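Local atomic coordinates of molybdopterin-guanine dinucleotide biosynthesis protein B (Bacillus subtilis subsp. spizizenii, PDB entry 4OYH), a protein that probably binds GTP, hydrolysing it only weakly, and may act as an adapter for efficient synthesis and use of the molybdopterin guanine dinucleotide cofactor. Residues V13-F18 and T25-I30; W89-L94 and E109-A114; V120-S123 and D127-A130; P154-H157 and V162-D165. The protein carries 2 engineered substitutions. All coordinates share one frame; numbering follows the deposited sequence.

Interaction 1: V13-F18 and T25-I30; sequences VQVVGF and TFIERI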
loop_
_atom_site.group_PDB
_atom_site.type_symbol
_atom_site.label_atom_id
_atom_site.label_comp_id
_atom_site.label_asym_id
_atom_site.label_seq_id
_atom_site.Cartn_x
_atom_site.Cartn_y
_atom_site.Cartn_z
ATOM N N VAL A 13 -12.179 -2.698 15.982
ATOM C CA VAL A 13 -11.633 -2.687 17.316
ATOM C C VAL A 13 -10.204 -2.217 17.308
ATOM O O VAL A 13 -9.403 -2.527 16.404
ATOM C CB VAL A 13 -11.715 -4.044 17.956
ATOM C CG1 VAL A 13 -11.268 -3.962 19.391
ATOM C CG2 VAL A 13 -13.151 -4.535 17.890
ATOM N N GLN A 14 -9.872 -1.456 18.341
ATOM C CA GLN A 14 -8.512 -1.006 18.492
ATOM C C GLN A 14 -7.793 -1.676 19.683
ATOM O O GLN A 14 -8.400 -2.152 20.652
ATOM C CB GLN A 14 -8.463 0.499 18.655
ATOM C CG GLN A 14 -9.270 1.310 17.724
ATOM C CD GLN A 14 -9.196 2.801 18.045
ATOM O OE1 GLN A 14 -10.215 3.487 18.194
ATOM N NE2 GLN A 14 -7.985 3.316 18.107
ATOM N N VAL A 15 -6.480 -1.685 19.577
ATOM C CA VAL A 15 -5.585 -2.054 20.670
ATOM C C VAL A 15 -4.610 -0.908 20.968
ATOM O O VAL A 15 -3.893 -0.440 20.080
ATOM C CB VAL A 15 -4.785 -3.306 20.345
ATOM C CG1 VAL A 15 -3.895 -3.654 21.524
ATOM C CG2 VAL A 15 -5.735 -4.440 20.033
ATOM N N VAL A 16 -4.650 -0.439 22.207
ATOM C CA VAL A 16 -3.832 0.666 22.649
ATOM C C VAL A 16 -3.120 0.290 23.938
ATOM O O VAL A 16 -3.617 -0.501 24.722
ATOM C CB VAL A 16 -4.639 1.964 22.866
ATOM C CG1 VAL A 16 -5.428 2.295 21.653
ATOM C CG2 VAL A 16 -5.489 1.895 24.074
ATOM N N GLY A 17 -1.953 0.880 24.144
ATOM C CA GLY A 17 -1.022 0.458 25.180
ATOM C C GLY A 17 0.347 1.066 24.864
ATOM O O GLY A 17 0.685 1.215 23.694
ATOM N N PHE A 18 1.101 1.457 25.896
ATOM C CA PHE A 18 2.522 1.846 25.757
ATOM C C PHE A 18 3.367 0.783 25.072
ATOM O O PHE A 18 3.010 -0.407 25.024
ATOM C CB PHE A 18 3.137 2.180 27.142
ATOM C CG PHE A 18 2.543 3.424 27.764
ATOM C CD1 PHE A 18 2.712 4.648 27.165
ATOM C CD2 PHE A 18 1.777 3.362 28.896
ATOM C CE1 PHE A 18 2.162 5.773 27.699
ATOM C CE2 PHE A 18 1.235 4.490 29.428
ATOM C CZ PHE A 18 1.421 5.691 28.821
ATOM N N THR A 25 1.811 -9.119 20.055
ATOM C CA THR A 25 1.486 -10.518 20.353
ATOM C C THR A 25 -0.005 -10.707 20.479
ATOM O O THR A 25 -0.558 -11.620 19.927
ATOM C CB THR A 25 2.169 -11.006 21.639
ATOM O OG1 THR A 25 3.424 -11.587 21.291
ATOM C CG2 THR A 25 1.363 -12.068 22.332
ATOM N N PHE A 26 -0.653 -9.859 21.247
ATOM C CA PHE A 26 -2.090 -9.897 21.318
ATOM C C PHE A 26 -2.749 -9.845 19.925
ATOM O O PHE A 26 -3.558 -10.705 19.589
ATOM C CB PHE A 26 -2.565 -8.744 22.190
ATOM C CG PHE A 26 -3.980 -8.805 22.510
ATOM C CD1 PHE A 26 -4.529 -9.953 23.008
ATOM C CD2 PHE A 26 -4.797 -7.693 22.298
ATOM C CE1 PHE A 26 -5.890 -10.007 23.288
ATOM C CE2 PHE A 26 -6.125 -7.733 22.591
ATOM C CZ PHE A 26 -6.684 -8.881 23.084
ATOM N N ILE A 27 -2.363 -8.862 19.115
ATOM C CA ILE A 27 -2.842 -8.726 17.739
ATOM C C ILE A 27 -2.575 -9.981 16.919
ATOM O O ILE A 27 -3.439 -10.466 16.190
ATOM C CB ILE A 27 -2.210 -7.467 17.071
ATOM C CG1 ILE A 27 -3.024 -6.211 17.464
ATOM C CG2 ILE A 27 -2.201 -7.557 15.543
ATOM C CD1 ILE A 27 -2.174 -4.998 17.812
ATOM N N GLU A 28 -1.373 -10.510 17.057
ATOM C CA GLU A 28 -0.976 -11.730 16.374
ATOM C C GLU A 28 -1.907 -12.873 16.663
ATOM O O GLU A 28 -2.375 -13.547 15.750
ATOM C CB GLU A 28 0.410 -12.136 16.818
ATOM C CG GLU A 28 1.480 -11.903 15.851
ATOM C CD GLU A 28 2.532 -12.966 16.015
ATOM O OE1 GLU A 28 3.049 -13.087 17.152
ATOM O OE2 GLU A 28 2.824 -13.683 15.018
ATOM N N ARG A 29 -2.116 -13.124 17.952
ATOM C CA ARG A 29 -3.098 -14.094 18.402
ATOM C C ARG A 29 -4.474 -13.864 17.786
ATOM O O ARG A 29 -5.105 -14.795 17.299
ATOM C CB ARG A 29 -3.209 -14.074 19.911
ATOM C CG ARG A 29 -2.852 -15.380 20.569
ATOM C CD ARG A 29 -1.344 -15.622 20.549
ATOM N NE ARG A 29 -0.823 -16.040 21.855
ATOM C CZ ARG A 29 -0.924 -15.332 22.984
ATOM N NH1 ARG A 29 -1.537 -14.151 23.007
ATOM N NH2 ARG A 29 -0.404 -15.813 24.103
ATOM N N ILE A 30 -4.928 -12.625 17.754
ATOM C CA ILE A 30 -6.216 -12.321 17.131
ATOM C C ILE A 30 -6.253 -12.581 15.635
ATOM O O ILE A 30 -7.251 -13.075 15.106
ATOM C CB ILE A 30 -6.590 -10.874 17.324
ATOM C CG1 ILE A 30 -6.709 -10.547 18.820
ATOM C CG2 ILE A 30 -7.875 -10.551 16.537
ATOM C CD1 ILE A 30 -6.631 -9.046 19.100
#
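In the strand-loop-helix unit that carries the probable P-loop, Val15 of strand 12-16 packs against Phe26 and Ile27 of helix 23-35. The contact is apolar and buried, with no hydrogen bond across it. Of the two Val15 methyls it is CG2, anti to the carbonyl carbon, that meets the helix, with CB behind it touching Ile27. This methyl meets the Phe26 ring at its edge, near the ring plane, with Val15 CG2 4.1 Å from Phe26 CD2. Val15 CG2 is also 4.1 Å from Ile27 CG1, so one methyl touches both helix residues. The Ile27 side chain runs antiparallel alongside Val15, its end returning to the strand and bringing Ile27 CD1 to 4.0 Å from Val15 CB. The ring is held from within the helix too, since Ile30 CD1 rests over one of its faces, offset toward the rim. Val164 and Val167 of helix 161-171 pack on Phe26, while Gln66 of the second subunit packs on Ile27. Gly22 at the end of the loop and Lys23 and Thr24 at the start of the helix are probable GTP-binding residues, and Gly17 would open the Walker A motif, consistent with the strand-loop-helix of P-loop NTPases.

Interaction 2: W89-L94 and E109-A114; sequences WDLTRL and EGFKKA. With SO4 (sulfate ion), chain G.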
loop_
_atom_site.group_PDB
_atom_site.type_symbol
_atom_site.label_atom_id
_atom_site.label_comp_id
_atom_site.label_asym_id
_atom_site.label_seq_id
_atom_site.Cartn_x
_atom_site.Cartn_y
_atom_site.Cartn_z
ATOM N N TRP A 89 -3.013 11.766 5.479
ATOM C CA TRP A 89 -3.829 10.695 6.035
ATOM C C TRP A 89 -4.379 11.065 7.382
ATOM O O TRP A 89 -3.650 11.555 8.225
ATOM C CB TRP A 89 -3.011 9.411 6.212
ATOM C CG TRP A 89 -2.610 8.797 4.928
ATOM C CD1 TRP A 89 -1.353 8.740 4.393
ATOM C CD2 TRP A 89 -3.472 8.164 4.003
ATOM N NE1 TRP A 89 -1.389 8.105 3.197
ATOM C CE2 TRP A 89 -2.682 7.738 2.929
ATOM C CE3 TRP A 89 -4.850 7.904 3.979
ATOM C CZ2 TRP A 89 -3.224 7.056 1.825
ATOM C CZ3 TRP A 89 -5.384 7.219 2.874
ATOM C CH2 TRP A 89 -4.576 6.812 1.830
ATOM N N ASP A 90 -5.662 10.814 7.575
ATOM C CA ASP A 90 -6.216 10.717 8.893
ATOM C C ASP A 90 -6.955 9.388 8.916
ATOM O O ASP A 90 -7.061 8.738 7.888
ATOM C CB ASP A 90 -7.120 11.910 9.240
ATOM C CG ASP A 90 -8.050 12.308 8.110
ATOM O OD1 ASP A 90 -8.916 11.503 7.709
ATOM O OD2 ASP A 90 -7.927 13.455 7.631
ATOM N N LEU A 91 -7.431 8.998 10.098
ATOM C CA LEU A 91 -7.948 7.678 10.351
ATOM C C LEU A 91 -9.176 7.383 9.524
ATOM O O LEU A 91 -9.363 6.263 9.071
ATOM C CB LEU A 91 -8.276 7.501 11.829
ATOM C CG LEU A 91 -8.828 6.116 12.181
ATOM C CD1 LEU A 91 -7.985 4.977 11.577
ATOM C CD2 LEU A 91 -8.899 5.950 13.705
ATOM N N THR A 92 -9.990 8.403 9.305
ATOM C CA THR A 92 -11.211 8.277 8.508
ATOM C C THR A 92 -10.940 7.830 7.078
ATOM O O THR A 92 -11.576 6.904 6.557
ATOM C CB THR A 92 -11.953 9.619 8.487
ATOM O OG1 THR A 92 -12.685 9.744 9.706
ATOM C CG2 THR A 92 -12.922 9.705 7.343
ATOM N N ARG A 93 -10.015 8.518 6.430
ATOM C CA ARG A 93 -9.591 8.146 5.096
ATOM C C ARG A 93 -8.909 6.782 5.059
ATOM O O ARG A 93 -9.069 6.041 4.078
ATOM C CB ARG A 93 -8.668 9.221 4.545
ATOM C CG ARG A 93 -9.455 10.457 4.090
ATOM C CD ARG A 93 -8.569 11.459 3.422
ATOM N NE ARG A 93 -8.077 12.460 4.362
ATOM C CZ ARG A 93 -8.493 13.727 4.413
ATOM N NH1 ARG A 93 -9.425 14.185 3.570
ATOM N NH2 ARG A 93 -7.968 14.547 5.318
ATOM N N LEU A 94 -8.173 6.421 6.108
ATOM C CA LEU A 94 -7.556 5.094 6.101
ATOM C C LEU A 94 -8.649 4.034 6.176
ATOM O O LEU A 94 -8.530 3.010 5.534
ATOM C CB LEU A 94 -6.545 4.917 7.240
ATOM C CG LEU A 94 -5.319 5.837 7.097
ATOM C CD1 LEU A 94 -4.696 6.071 8.444
ATOM C CD2 LEU A 94 -4.290 5.278 6.117
ATOM N N GLU A 109 -3.908 -1.107 15.615
ATOM C CA GLU A 109 -2.959 -0.854 16.703
ATOM C C GLU A 109 -2.732 0.671 16.807
ATOM O O GLU A 109 -2.281 1.285 15.847
ATOM C CB GLU A 109 -1.649 -1.616 16.453
ATOM C CG GLU A 109 -0.451 -1.223 17.333
ATOM C CD GLU A 109 0.768 -2.156 17.152
ATOM O OE1 GLU A 109 1.882 -1.770 17.554
ATOM O OE2 GLU A 109 0.621 -3.275 16.624
ATOM N N GLY A 110 -3.036 1.291 17.960
ATOM C CA GLY A 110 -2.839 2.757 18.116
ATOM C C GLY A 110 -4.046 3.683 17.827
ATOM O O GLY A 110 -5.165 3.213 17.965
ATOM N N PHE A 111 -3.827 4.925 17.369
ATOM C CA PHE A 111 -4.822 6.045 17.342
ATOM C C PHE A 111 -5.697 6.064 18.563
ATOM O O PHE A 111 -6.950 6.030 18.424
ATOM C CB PHE A 111 -5.781 6.024 16.129
ATOM C CG PHE A 111 -5.070 5.946 14.814
ATOM C CD1 PHE A 111 -4.681 7.132 14.110
ATOM C CD2 PHE A 111 -4.705 4.721 14.338
ATOM C CE1 PHE A 111 -3.916 7.033 12.878
ATOM C CE2 PHE A 111 -3.990 4.521 13.097
ATOM C CZ PHE A 111 -3.584 5.689 12.384
ATOM N N LYS A 112 -5.094 6.113 19.747
ATOM C CA LYS A 112 -5.855 6.248 21.024
ATOM C C LYS A 112 -7.012 7.255 21.015
ATOM O O LYS A 112 -7.925 7.176 21.824
ATOM C CB LYS A 112 -4.951 6.730 22.127
ATOM C CG LYS A 112 -3.657 5.938 22.327
ATOM C CD LYS A 112 -2.776 6.627 23.320
ATOM C CE LYS A 112 -2.685 8.082 23.065
ATOM N NZ LYS A 112 -3.296 8.724 24.267
ATOM N N LYS A 113 -6.891 8.247 20.144
ATOM C CA LYS A 113 -7.760 9.408 20.115
ATOM C C LYS A 113 -9.041 9.109 19.378
ATOM O O LYS A 113 -9.997 9.858 19.471
ATOM C CB LYS A 113 -7.043 10.572 19.425
ATOM C CG LYS A 113 -6.715 10.304 17.912
ATOM C CD LYS A 113 -5.207 10.060 17.596
ATOM C CE LYS A 113 -4.883 10.488 16.138
ATOM N NZ LYS A 113 -3.470 10.940 15.884
ATOM N N ALA A 114 -9.025 8.038 18.595
ATOM C CA ALA A 114 -10.198 7.638 17.815
ATOM C C ALA A 114 -11.312 7.191 18.747
ATOM O O ALA A 114 -11.033 6.727 19.855
ATOM C CB ALA A 114 -9.840 6.478 16.788
HETATM S S SO4 G . -1.301 6.895 19.185
HETATM O O1 SO4 G . -1.126 7.963 18.210
HETATM O O2 SO4 G . -0.928 5.604 18.631
HETATM O O3 SO4 G . -0.473 7.152 20.357
HETATM O O4 SO4 G . -2.702 6.913 19.554
#
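Leu91 and Leu94, on the first turn of helix 91-100, pack against Phe111 and Ala114 of the loop that follows strand 105-109. Leu91 makes two kinds of apolar contact. Its CD1 stands almost directly over one face of the Phe111 ring, 4.3 Å from the centroid and 10° off the normal, a CH-pi contact. Leu91 CD2 presses on the loop itself and is modelled 3.3 Å from Ala114 CB, closer than methyls normally come, so the exact value is doubtful. The extended first torsion of Leu91 (chi1 -180°) sends both methyls toward the loop. Leu94 approaches the ring obliquely, with Leu94 CD1 4.1 Å from Phe111 CZ.

The strand before this loop is the parallel neighbour of P-loop strand 12-16 in the central sheet of the P-loop NTPase fold, and the loop chain folds into a type I turn from Phe111 to Ala114.

No polar bond crosses between the segments. Within 89-94, Asp90 caps the helix through a weak bond from Arg93 N to OD1, and its OD2 forms a salt bridge with Arg93 NH2 (2.6 Å). In 109-114, main-chain amides hold a sulfate, probably from the crystallisation liquor: Lys112 N to O4 is modelled at 2.5 Å, doubtfully short, and Phe111 N to O2 is weak at 3.2 Å. Gly110 CA abuts this anion, where any side chain would strike O2. With an alanine in place of Lys112 the methylenes running beside O3 and O4 would vanish, and the sulfate would probably lose its cover on that side. Lys112 also packs on Val16 and Leu131.

Interaction 3: V120-S123 and D127-A130; sequences VILS and DLEA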
loop_
_atom_site.group_PDB
_atom_site.type_symbol
_atom_site.label_atom_id
_atom_site.label_comp_id
_atom_site.label_asym_id
_atom_site.label_seq_id
_atom_site.Cartn_x
_atom_site.Cartn_y
_atom_site.Cartn_z
ATOM N N VAL A 120 -7.467 -1.954 26.036
ATOM C CA VAL A 120 -6.329 -1.228 26.614
ATOM C C VAL A 120 -5.465 -2.243 27.337
ATOM O O VAL A 120 -5.973 -2.977 28.169
ATOM C CB VAL A 120 -6.769 -0.104 27.601
ATOM C CG1 VAL A 120 -5.563 0.570 28.261
ATOM C CG2 VAL A 120 -7.592 0.929 26.893
ATOM N N ILE A 121 -4.192 -2.307 26.960
ATOM C CA ILE A 121 -3.151 -3.086 27.647
ATOM C C ILE A 121 -2.386 -2.192 28.631
ATOM O O ILE A 121 -1.838 -1.165 28.240
ATOM C CB ILE A 121 -2.102 -3.657 26.725
ATOM C CG1 ILE A 121 -2.668 -4.038 25.362
ATOM C CG2 ILE A 121 -1.385 -4.823 27.414
ATOM C CD1 ILE A 121 -3.667 -5.098 25.388
ATOM N N LEU A 122 -2.418 -2.559 29.903
ATOM C CA LEU A 122 -1.674 -1.887 30.966
ATOM C C LEU A 122 -0.457 -2.696 31.389
ATOM O O LEU A 122 -0.581 -3.870 31.738
ATOM C CB LEU A 122 -2.572 -1.673 32.176
ATOM C CG LEU A 122 -3.337 -0.355 32.272
ATOM C CD1 LEU A 122 -3.308 0.422 31.006
ATOM C CD2 LEU A 122 -4.729 -0.635 32.660
ATOM N N SER A 123 0.718 -2.081 31.325
ATOM C CA SER A 123 1.909 -2.690 31.929
ATOM C C SER A 123 1.870 -2.432 33.434
ATOM O O SER A 123 2.283 -3.275 34.213
ATOM C CB SER A 123 3.209 -2.151 31.313
ATOM O OG SER A 123 3.448 -0.800 31.671
ATOM N N ASP A 127 -0.573 3.105 34.090
ATOM C CA ASP A 127 -0.629 3.314 32.639
ATOM C C ASP A 127 -1.982 3.917 32.218
ATOM O O ASP A 127 -2.020 4.812 31.369
ATOM C CB ASP A 127 -0.396 2.021 31.858
ATOM C CG ASP A 127 1.077 1.670 31.707
ATOM O OD1 ASP A 127 1.958 2.544 31.884
ATOM O OD2 ASP A 127 1.351 0.498 31.398
ATOM N N LEU A 128 -3.076 3.452 32.823
ATOM C CA LEU A 128 -4.420 3.839 32.377
ATOM C C LEU A 128 -4.645 5.343 32.397
ATOM O O LEU A 128 -5.496 5.841 31.673
ATOM C CB LEU A 128 -5.492 3.162 33.230
ATOM C CG LEU A 128 -6.881 3.030 32.580
ATOM C CD1 LEU A 128 -6.868 2.204 31.299
ATOM C CD2 LEU A 128 -7.854 2.407 33.557
ATOM N N GLU A 129 -3.867 6.067 33.198
ATOM C CA GLU A 129 -4.002 7.514 33.287
ATOM C C GLU A 129 -3.573 8.215 32.023
ATOM O O GLU A 129 -4.375 8.900 31.392
ATOM C CB GLU A 129 -3.194 8.051 34.463
ATOM C CG GLU A 129 -4.005 8.156 35.748
ATOM C CD GLU A 129 -4.884 6.940 35.984
ATOM O OE1 GLU A 129 -6.118 7.119 36.054
ATOM O OE2 GLU A 129 -4.342 5.813 36.091
ATOM N N ALA A 130 -2.308 8.066 31.647
ATOM C CA ALA A 130 -1.828 8.689 30.417
ATOM C C ALA A 130 -2.545 8.153 29.154
ATOM O O ALA A 130 -2.603 8.838 28.125
ATOM C CB ALA A 130 -0.332 8.502 30.293
#
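Ser123 grips the carboxylate of Asp127 with two donors, its backbone N and its hydroxyl, and both go to the same oxygen. Ser123 N lies 2.7 Å from Asp127 OD2 and meets it nearly along the C-O axis, although the hydrogen bond is bent, its N-H...OD2 angle being 134°. The hydroxyl, placed between the backbone N and the carbonyl carbon (chi1 70°), also donates to this oxygen; the modelled 2.5 Å from Ser123 OG to Asp127 OD2 is very short and its exact value is doubtful. Glu124 N adds a third bond to OD2, so the carboxylate pins the turn that leaves strand 118-122.

Next to this polar centre, Leu122 lies alongside Asp127, pointing the other way, and Leu122 CD1 comes to 3.4 Å from Asp127 CB. Farther along, Leu128 CD1 is shared by two strand residues, 3.8 Å from Leu122 CD2 and 3.7 Å from Val120 CG1. These contacts seat the short, weakly bonded helix 127-130 on its strand, within the beta-alpha-beta unit that continues to strand 136-141.

Replacing Asp127 by an alanine would remove the carboxylate, and Ser123 N, Ser123 OG and Glu124 N would probably be left without their common acceptor, the turn being freer to move. Three donors converging on one oxygen would be expected to favour the ionised form of Asp127 by stabilising its negative charge.

Interaction 4: P154-H157 and V162-D165; sequences PIFH and VAVD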
loop_
_atom_site.group_PDB
_atom_site.type_symbol
_atom_site.label_atom_id
_atom_site.label_comp_id
_atom_site.label_asym_id
_atom_site.label_seq_id
_atom_site.Cartn_x
_atom_site.Cartn_y
_atom_site.Cartn_z
ATOM N N PRO A 154 -14.779 -5.436 31.555
ATOM C CA PRO A 154 -14.133 -6.682 31.970
ATOM C C PRO A 154 -12.598 -6.575 32.059
ATOM O O PRO A 154 -12.027 -5.788 31.331
ATOM C CB PRO A 154 -14.569 -7.656 30.869
ATOM C CG PRO A 154 -14.810 -6.812 29.717
ATOM C CD PRO A 154 -15.470 -5.593 30.282
ATOM N N ILE A 155 -11.974 -7.392 32.905
ATOM C CA ILE A 155 -10.515 -7.415 33.115
ATOM C C ILE A 155 -9.945 -8.812 32.901
ATOM O O ILE A 155 -10.436 -9.773 33.476
ATOM C CB ILE A 155 -10.113 -6.993 34.543
ATOM C CG1 ILE A 155 -10.859 -5.743 34.993
ATOM C CG2 ILE A 155 -8.616 -6.809 34.613
ATOM C CD1 ILE A 155 -10.559 -4.521 34.193
ATOM N N PHE A 156 -8.890 -8.910 32.098
ATOM C CA PHE A 156 -8.283 -10.183 31.750
ATOM C C PHE A 156 -6.819 -10.266 32.159
ATOM O O PHE A 156 -6.200 -9.229 32.391
ATOM C CB PHE A 156 -8.365 -10.388 30.274
ATOM C CG PHE A 156 -9.720 -10.302 29.750
ATOM C CD1 PHE A 156 -10.594 -11.344 29.908
ATOM C CD2 PHE A 156 -10.131 -9.191 29.082
ATOM C CE1 PHE A 156 -11.835 -11.269 29.407
ATOM C CE2 PHE A 156 -11.389 -9.122 28.583
ATOM C CZ PHE A 156 -12.234 -10.153 28.756
ATOM N N HIS A 157 -6.260 -11.481 32.222
ATOM C CA HIS A 157 -4.808 -11.594 32.106
ATOM C C HIS A 157 -4.398 -11.574 30.629
ATOM O O HIS A 157 -5.180 -11.941 29.726
ATOM C CB HIS A 157 -4.160 -12.842 32.800
ATOM C CG HIS A 157 -5.042 -14.053 32.988
ATOM N ND1 HIS A 157 -5.824 -14.242 34.098
ATOM C CD2 HIS A 157 -5.138 -15.198 32.253
ATOM C CE1 HIS A 157 -6.440 -15.421 34.014
ATOM N NE2 HIS A 157 -6.039 -16.010 32.910
ATOM N N VAL A 162 -10.042 -15.816 26.302
ATOM C CA VAL A 162 -11.335 -15.141 26.252
ATOM C C VAL A 162 -11.146 -13.721 25.717
ATOM O O VAL A 162 -11.983 -13.235 24.973
ATOM C CB VAL A 162 -12.007 -15.092 27.638
ATOM C CG1 VAL A 162 -13.337 -14.370 27.565
ATOM C CG2 VAL A 162 -12.213 -16.494 28.154
ATOM N N ALA A 163 -10.030 -13.088 26.078
ATOM C CA ALA A 163 -9.761 -11.719 25.678
ATOM C C ALA A 163 -9.539 -11.630 24.189
ATOM O O ALA A 163 -9.974 -10.671 23.593
ATOM C CB ALA A 163 -8.551 -11.142 26.433
ATOM N N VAL A 164 -8.886 -12.608 23.562
ATOM C CA VAL A 164 -8.810 -12.535 22.110
ATOM C C VAL A 164 -10.175 -12.907 21.506
ATOM O O VAL A 164 -10.542 -12.379 20.452
ATOM C CB VAL A 164 -7.686 -13.416 21.474
ATOM C CG1 VAL A 164 -6.566 -13.738 22.462
ATOM C CG2 VAL A 164 -8.250 -14.641 20.838
ATOM N N ASP A 165 -10.922 -13.777 22.177
ATOM C CA ASP A 165 -12.272 -14.180 21.721
ATOM C C ASP A 165 -13.251 -13.010 21.866
ATOM O O ASP A 165 -14.183 -12.858 21.077
ATOM C CB ASP A 165 -12.803 -15.391 22.511
ATOM C CG ASP A 165 -12.193 -16.740 22.056
ATOM O OD1 ASP A 165 -11.576 -16.813 20.969
ATOM O OD2 ASP A 165 -12.351 -17.748 22.789
#
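An aromatic face laid on a helix at the edge of the sheet makes this contact: Phe156 of strand 155-156, the outermost strand on its side within the chain, receives Ala163 and Val162 of helix 161-171. It is apolar throughout, and no hydrogen bond joins the two segments. Ala163 CB stands over one face of the Phe156 ring, 3.8 Å from the centroid and 22° off the normal, which makes a CH-pi contact. The methyl is displaced toward the rim on the side where the ring is attached, and it lies 3.6 Å from both Phe156 CG and Phe156 CD2. With CG beside the backbone N (chi1 -56°), the ring leaves the strand on the helix side and offers its face to the small alanine, which allows backbones to come close, 6.4 Å between the CA atoms of Phe156 and Ala163.

Strand and helix follow each other directly in the chain, a beta-alpha connection in which the last helix of the three-layered P-loop fold runs back over a face of the parallel sheet, beside helix 23-35. Phe156 is bonded through its backbone to Ile139 of the adjacent strand, and its side chain also packs on Ala138 and on Leu166 of the helix.

Val162 lies at the more exposed border. Its CG1, anti to the backbone N, approaches the far part of the ring obliquely, with Val162 CG1 3.9 Å from Phe156 CE1. One turn on, Asp165 forms a salt bridge with Lys33 of helix 23-35.

How the interactions relate
Interaction 1 is the innermost of the four and purely apolar. Interaction 2 is also buried, but one of its segments is a loop whose amides hold an anion, whereas interactions 3 and 4 are partly buried and lie farther from the centre. Interactions 1, 3 and 4 all rest on the parallel sheet, 1 and 3 on neighbouring strands, where Val16 O bonds to Ile121 N. Interaction 2 is tied to interaction 1 by Gly110 N to Val15 O. Phe26 and Ile30 pack on Val164, joining the helices of interactions 1 and 4. Only interaction 3 has hydrogen bonds across its segments; interactions 2 and 4 both use a methyl over a phenylalanine face, yet do not touch.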